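Local coordinates for protein TP_0956 (Treponema pallidum subsp. pallidum, PDB 3U64), which is a lipoprotein that probably serves as the tetratricopeptide-repeat T-component of a TRAP transporter, a helical scaffold suited to protein-protein interaction, at residues Y110-G113 and A114-L118; L70-G73 and R74-M78. All coordinates share one frame; numbering follows the deposited sequence.

Interaction 1 (Y110-G113 and A114-L118); sequences YLRG and ARYAL
Arg-112 and Tyr-116, one turn apart on helix 96-124, lie alongside each other and point the same way. The aliphatic part of the arginine does the touching: its CG comes to 3.6 Å from CE2 of the tyrosine ring, and CD follows close behind. The guanidinium lies beyond the ring and is turned 73° from its plane. A chi1 of 179° lays CG alongside the ring, and the chain then bends at chi3 (-60°) before the guanidinium.

One residue before Tyr-116, Arg-115 lays its chain back over the carbonyl of Leu-111. Its CG packs 3.0 Å from Leu-111 O, while the NH2 end crosses to CD1 of Leu-111 at 4.2 Å. That same carbonyl accepts the backbone N of Arg-115 at 3.0 Å. Three more i to i+4 bonds hold the turn, the shortest from Ala-114 N to Tyr-110 O at 2.7 Å.

Further out, the polar tips find their partners. Tyr-116 OH is hydrogen-bonded to Glu-56, and its ring meets that of His-59. Arg-112 NH2 forms salt bridges with Glu-38 and Asp-39 of the second subunit, whereas Tyr-110 OH bonds to Gln-85. Such i to i+4 pairing belongs to a strand-free helical chain, consistent with the tetratricopeptide-repeat relationship.

Chemically, then, the Arg-112 and Tyr-116 contact is apolar at its core and polar at its tips: methylenes lie against a ring, and the guanidinium is carried on to carboxylates across the subunit interface. Arg-115 differs, its NE being buried here without a hydrogen-bonding partner.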
ATOM      1  N   TYR A 110       3.423  15.335 -11.561  1.00 26.91           N
ATOM      2  CA  TYR A 110       4.042  16.650 -11.387  1.00 30.02           C
ATOM      3  C   TYR A 110       3.026  17.754 -11.692  1.00 38.71           C
ATOM      4  O   TYR A 110       2.884  18.726 -10.941  1.00 34.06           O
ATOM      5  CB  TYR A 110       5.259  16.804 -12.297  1.00 29.38           C
ATOM      6  CG  TYR A 110       6.478  16.045 -11.817  1.00 38.78           C
ATOM      7  CD1 TYR A 110       6.832  16.039 -10.466  1.00 30.28           C
ATOM      8  CD2 TYR A 110       7.278  15.330 -12.712  1.00 41.41           C
ATOM      9  CE1 TYR A 110       7.951  15.347 -10.023  1.00 40.29           C
ATOM     10  CE2 TYR A 110       8.404  14.634 -12.273  1.00 37.52           C
ATOM     11  CZ  TYR A 110       8.735  14.651 -10.932  1.00 38.74           C
ATOM     12  OH  TYR A 110       9.834  13.972 -10.484  1.00 35.36           O
ATOM     13  N   LEU A 111       2.297  17.579 -12.788  1.00 25.36           N
ATOM     14  CA  LEU A 111       1.407  18.611 -13.256  1.00 33.42           C
ATOM     15  C   LEU A 111       0.205  18.737 -12.338  1.00 38.85           C
ATOM     16  O   LEU A 111      -0.279  19.845 -12.109  1.00 37.57           O
ATOM     17  CB  LEU A 111       0.959  18.331 -14.681  1.00 30.05           C
ATOM     18  CG  LEU A 111       2.000  18.490 -15.785  1.00 40.89           C
ATOM     19  CD1 LEU A 111       1.441  17.924 -17.082  1.00 46.64           C
ATOM     20  CD2 LEU A 111       2.374  19.933 -15.982  1.00 27.70           C
ATOM     21  N   ARG A 112      -0.282  17.614 -11.812  1.00 25.61           N
ATOM     22  CA  ARG A 112      -1.401  17.667 -10.869  1.00 28.86           C
ATOM     23  C   ARG A 112      -0.926  18.390  -9.616  1.00 36.57           C
ATOM     24  O   ARG A 112      -1.640  19.232  -9.069  1.00 31.50           O
ATOM     25  CB  ARG A 112      -1.914  16.259 -10.524  1.00 30.99           C
ATOM     26  CG  ARG A 112      -3.073  16.221  -9.507  1.00 39.49           C
ATOM     27  CD  ARG A 112      -3.312  14.814  -8.951  1.00 35.22           C
ATOM     28  NE  ARG A 112      -3.636  13.864 -10.015  1.00 39.72           N
ATOM     29  CZ  ARG A 112      -3.962  12.588  -9.824  1.00 40.11           C
ATOM     30  NH1 ARG A 112      -4.021  12.080  -8.605  1.00 34.44           N
ATOM     31  NH2 ARG A 112      -4.230  11.814 -10.861  1.00 44.34           N
ATOM     32  N   GLY A 113       0.284  18.046  -9.170  1.00 38.53           N
ATOM     33  CA  GLY A 113       0.901  18.681  -8.019  1.00 31.11           C
ATOM     34  C   GLY A 113       1.086  20.171  -8.240  1.00 31.20           C
ATOM     35  O   GLY A 113       0.727  20.983  -7.383  1.00 33.45           O
ATOM     36  N   ALA A 114       1.615  20.549  -9.401  1.00 30.11           N
ATOM     37  CA  ALA A 114       1.834  21.976  -9.665  1.00 34.23           C
ATOM     38  C   ALA A 114       0.526  22.754  -9.672  1.00 32.80           C
ATOM     39  O   ALA A 114       0.468  23.883  -9.183  1.00 33.04           O
ATOM     40  CB  ALA A 114       2.575  22.191 -10.959  1.00 27.97           C
ATOM     41  N   ARG A 115      -0.520  22.139 -10.223  1.00 26.96           N
ATOM     42  CA  ARG A 115      -1.817  22.789 -10.353  1.00 33.48           C
ATOM     43  C   ARG A 115      -2.529  22.926  -9.005  1.00 33.58           C
ATOM     44  O   ARG A 115      -3.252  23.899  -8.767  1.00 35.53           O
ATOM     45  CB  ARG A 115      -2.705  22.027 -11.345  1.00 42.63           C
ATOM     46  CG  ARG A 115      -2.198  22.087 -12.769  1.00 54.41           C
ATOM     47  CD  ARG A 115      -3.075  21.315 -13.753  1.00 64.76           C
ATOM     48  NE  ARG A 115      -2.299  20.978 -14.946  1.00 80.80           N
ATOM     49  CZ  ARG A 115      -2.817  20.533 -16.085  1.00 92.08           C
ATOM     50  NH1 ARG A 115      -4.132  20.379 -16.202  1.00 97.85           N
ATOM     51  NH2 ARG A 115      -2.019  20.256 -17.112  1.00 91.44           N
ATOM     52  N   TYR A 116      -2.355  21.928  -8.142  1.00 34.28           N
ATOM     53  CA  TYR A 116      -2.857  22.022  -6.778  1.00 39.70           C
ATOM     54  C   TYR A 116      -2.194  23.184  -6.029  1.00 37.22           C
ATOM     55  O   TYR A 116      -2.875  23.958  -5.363  1.00 38.15           O
ATOM     56  CB  TYR A 116      -2.630  20.710  -6.024  1.00 43.42           C
ATOM     57  CG  TYR A 116      -3.692  19.668  -6.274  1.00 43.70           C
ATOM     58  CD1 TYR A 116      -4.996  20.030  -6.585  1.00 50.28           C
ATOM     59  CD2 TYR A 116      -3.395  18.320  -6.178  1.00 44.64           C
ATOM     60  CE1 TYR A 116      -5.977  19.060  -6.814  1.00 49.82           C
ATOM     61  CE2 TYR A 116      -4.361  17.351  -6.396  1.00 42.18           C
ATOM     62  CZ  TYR A 116      -5.642  17.720  -6.710  1.00 43.84           C
ATOM     63  OH  TYR A 116      -6.583  16.743  -6.921  1.00 49.72           O
ATOM     64  N   ALA A 117      -0.873  23.314  -6.143  1.00 31.59           N
ATOM     65  CA  ALA A 117      -0.159  24.385  -5.432  1.00 35.08           C
ATOM     66  C   ALA A 117      -0.529  25.742  -6.012  1.00 43.06           C
ATOM     67  O   ALA A 117      -0.682  26.738  -5.287  1.00 37.31           O
ATOM     68  CB  ALA A 117       1.363  24.167  -5.466  1.00 27.44           C
ATOM     69  N   LEU A 118      -0.696  25.773  -7.327  1.00 44.63           N
ATOM     70  CA  LEU A 118      -1.078  27.003  -8.013  1.00 32.51           C
ATOM     71  C   LEU A 118      -2.419  27.532  -7.482  1.00 39.18           C
ATOM     72  O   LEU A 118      -2.685  28.735  -7.537  1.00 34.07           O
ATOM     73  CB  LEU A 118      -1.161  26.742  -9.514  1.00 29.29           C
ATOM     74  CG  LEU A 118      -1.607  27.876 -10.433  1.00 40.09           C
ATOM     75  CD1 LEU A 118      -0.656  29.077 -10.312  1.00 31.67           C
ATOM     76  CD2 LEU A 118      -1.687  27.371 -11.870  1.00 41.07           C
TER

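Interaction 2 (L70-G73 and R74-M78); sequences LAVG and RLYIM
This is a one-turn contact within helix 66-89, where Val-72 meets Tyr-76 and Arg-74 folds back over Leu-70 and Ala-71. Val-72 and Tyr-76 run side by side in the same direction, with methyl CG2 of Val-72 in the plane of the ring, at its edge, 3.9 Å from CE1. Since CG2 lies opposite the backbone N of Val-72, it leans forward along the helix to that edge; Val-72 O also sits at the ring edge, 3.5 Å from CD1.

Arg-74 bends at chi3 (44°), turning its guanidinium back toward the preceding turn. CG of Leu-70 lies near that group, 4.4 Å from NH2 of Arg-74, while the same NH2 approaches CA of Ala-71 at 3.8 Å. In the backbone, Arg-74 N bonds to Leu-70 O at 2.9 Å, almost straight at 172°. Ile-77 drapes CG1 over the carbonyl of Gly-73, 3.4 Å from its O.

Three helices of the same chain pack against the turn: Leu-75 meets Leu-52 and Tyr-55 of helix 41-61, Arg-74 and Ile-77 meet Trp-157 of helix 152-166, and Val-72 meets Tyr-116 of helix 96-124.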
ATOM      1  N   LEU A  70      -1.203  24.107  -0.945  1.00 36.72           N
ATOM      2  CA  LEU A  70       0.245  23.926  -1.039  1.00 36.34           C
ATOM      3  C   LEU A  70       0.670  22.534  -0.589  1.00 42.69           C
ATOM      4  O   LEU A  70       1.451  21.860  -1.275  1.00 40.40           O
ATOM      5  CB  LEU A  70       0.990  24.993  -0.225  1.00 40.35           C
ATOM      6  CG  LEU A  70       2.529  24.936  -0.287  1.00 49.60           C
ATOM      7  CD1 LEU A  70       3.023  24.757  -1.727  1.00 37.21           C
ATOM      8  CD2 LEU A  70       3.211  26.162   0.375  1.00 29.94           C
ATOM      9  N   ALA A  71       0.152  22.089   0.555  1.00 35.36           N
ATOM     10  CA  ALA A  71       0.601  20.826   1.121  1.00 32.92           C
ATOM     11  C   ALA A  71       0.372  19.710   0.116  1.00 31.82           C
ATOM     12  O   ALA A  71       1.276  18.940  -0.177  1.00 32.12           O
ATOM     13  CB  ALA A  71      -0.126  20.514   2.424  1.00 38.28           C
ATOM     14  N   VAL A  72      -0.843  19.612  -0.407  1.00 29.90           N
ATOM     15  CA  VAL A  72      -1.160  18.504  -1.290  1.00 31.24           C
ATOM     16  C   VAL A  72      -0.353  18.603  -2.589  1.00 36.72           C
ATOM     17  O   VAL A  72       0.126  17.591  -3.096  1.00 36.29           O
ATOM     18  CB  VAL A  72      -2.672  18.362  -1.548  1.00 32.52           C
ATOM     19  CG1 VAL A  72      -3.204  19.552  -2.344  1.00 33.80           C
ATOM     20  CG2 VAL A  72      -2.973  17.035  -2.269  1.00 35.04           C
ATOM     21  N   GLY A  73      -0.164  19.819  -3.098  1.00 33.97           N
ATOM     22  CA  GLY A  73       0.673  20.027  -4.280  1.00 24.86           C
ATOM     23  C   GLY A  73       2.096  19.523  -4.084  1.00 28.22           C
ATOM     24  O   GLY A  73       2.614  18.776  -4.905  1.00 27.93           O
ATOM     25  N   ARG A  74       2.724  19.934  -2.984  1.00 30.88           N
ATOM     26  CA  ARG A  74       4.092  19.542  -2.670  1.00 29.02           C
ATOM     27  C   ARG A  74       4.193  18.020  -2.566  1.00 32.66           C
ATOM     28  O   ARG A  74       5.140  17.405  -3.059  1.00 27.67           O
ATOM     29  CB  ARG A  74       4.550  20.223  -1.352  1.00 31.33           C
ATOM     30  CG  ARG A  74       5.747  19.568  -0.655  1.00 37.61           C
ATOM     31  CD  ARG A  74       6.140  20.298   0.636  1.00 44.81           C
ATOM     32  NE  ARG A  74       4.976  20.641   1.450  1.00 63.94           N
ATOM     33  CZ  ARG A  74       4.830  21.787   2.118  1.00 74.64           C
ATOM     34  NH1 ARG A  74       5.780  22.716   2.072  1.00 79.84           N
ATOM     35  NH2 ARG A  74       3.730  22.008   2.832  1.00 73.06           N
ATOM     36  N   LEU A  75       3.199  17.423  -1.919  1.00 34.15           N
ATOM     37  CA  LEU A  75       3.164  15.987  -1.700  1.00 36.12           C
ATOM     38  C   LEU A  75       3.164  15.190  -3.008  1.00 35.19           C
ATOM     39  O   LEU A  75       3.916  14.213  -3.150  1.00 34.17           O
ATOM     40  CB  LEU A  75       1.921  15.642  -0.897  1.00 42.36           C
ATOM     41  CG  LEU A  75       2.134  14.674   0.244  1.00 55.03           C
ATOM     42  CD1 LEU A  75       3.463  14.938   0.926  1.00 54.34           C
ATOM     43  CD2 LEU A  75       0.974  14.813   1.209  1.00 64.80           C
ATOM     44  N   TYR A  76       2.301  15.583  -3.944  1.00 30.30           N
ATOM     45  CA  TYR A  76       2.265  14.941  -5.257  1.00 28.21           C
ATOM     46  C   TYR A  76       3.602  15.064  -5.970  1.00 34.73           C
ATOM     47  O   TYR A  76       4.085  14.089  -6.553  1.00 31.27           O
ATOM     48  CB  TYR A  76       1.127  15.489  -6.124  1.00 31.02           C
ATOM     49  CG  TYR A  76      -0.128  14.664  -5.957  1.00 34.41           C
ATOM     50  CD1 TYR A  76      -1.161  15.093  -5.127  1.00 37.47           C
ATOM     51  CD2 TYR A  76      -0.249  13.421  -6.570  1.00 30.93           C
ATOM     52  CE1 TYR A  76      -2.298  14.326  -4.943  1.00 37.56           C
ATOM     53  CE2 TYR A  76      -1.380  12.633  -6.390  1.00 39.13           C
ATOM     54  CZ  TYR A  76      -2.405  13.097  -5.573  1.00 49.69           C
ATOM     55  OH  TYR A  76      -3.532  12.334  -5.372  1.00 48.38           O
ATOM     56  N   ILE A  77       4.212  16.247  -5.904  1.00 28.53           N
ATOM     57  CA  ILE A  77       5.491  16.471  -6.593  1.00 27.77           C
ATOM     58  C   ILE A  77       6.636  15.631  -5.996  1.00 36.25           C
ATOM     59  O   ILE A  77       7.441  15.041  -6.732  1.00 30.87           O
ATOM     60  CB  ILE A  77       5.876  17.972  -6.623  1.00 28.86           C
ATOM     61  CG1 ILE A  77       4.882  18.739  -7.496  1.00 30.87           C
ATOM     62  CG2 ILE A  77       7.297  18.155  -7.173  1.00 28.12           C
ATOM     63  CD1 ILE A  77       4.892  20.217  -7.275  1.00 41.06           C
ATOM     64  N   MET A  78       6.689  15.547  -4.666  1.00 30.27           N
ATOM     65  CA  MET A  78       7.716  14.747  -3.990  1.00 31.67           C
ATOM     66  C   MET A  78       7.491  13.264  -4.217  1.00 35.41           C
ATOM     67  O   MET A  78       8.432  12.517  -4.489  1.00 35.39           O
ATOM     68  CB  MET A  78       7.725  15.044  -2.498  1.00 32.09           C
ATOM     69  CG  MET A  78       7.856  16.532  -2.219  1.00 36.74           C
ATOM     70  SD  MET A  78       8.075  16.884  -0.460  1.00 49.62           S
ATOM     71  CE  MET A  78       9.811  16.453  -0.277  1.00 50.89           C
TER

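How the interactions relate
Interactions 1 and 2 lie on consecutive helices, 96-124 and 66-89, with their centres about 7 Å apart, and they touch directly. Glycines mark the close approach: Gly-113 CA is 3.7 Å from Tyr-76 CB, and Tyr-116 CB is 3.8 Å from Gly-73 CA. Alongside, Tyr-110 CE1 packs 3.3 Å from Ile-77 O. The polar link is a weak, probable hydrogen bond between Arg-112 NH1 and Tyr-76 OH at 3.3 Å. The Glu-56 that holds Tyr-116 through OE2 also takes the Tyr-76 hydroxyl, through OE1. Leu-43 of the second subunit packs on both Arg-112 and Tyr-76. A sulfate ion, probably from the crystallisation liquor, lies about 5 Å from the Tyr-110 side chain.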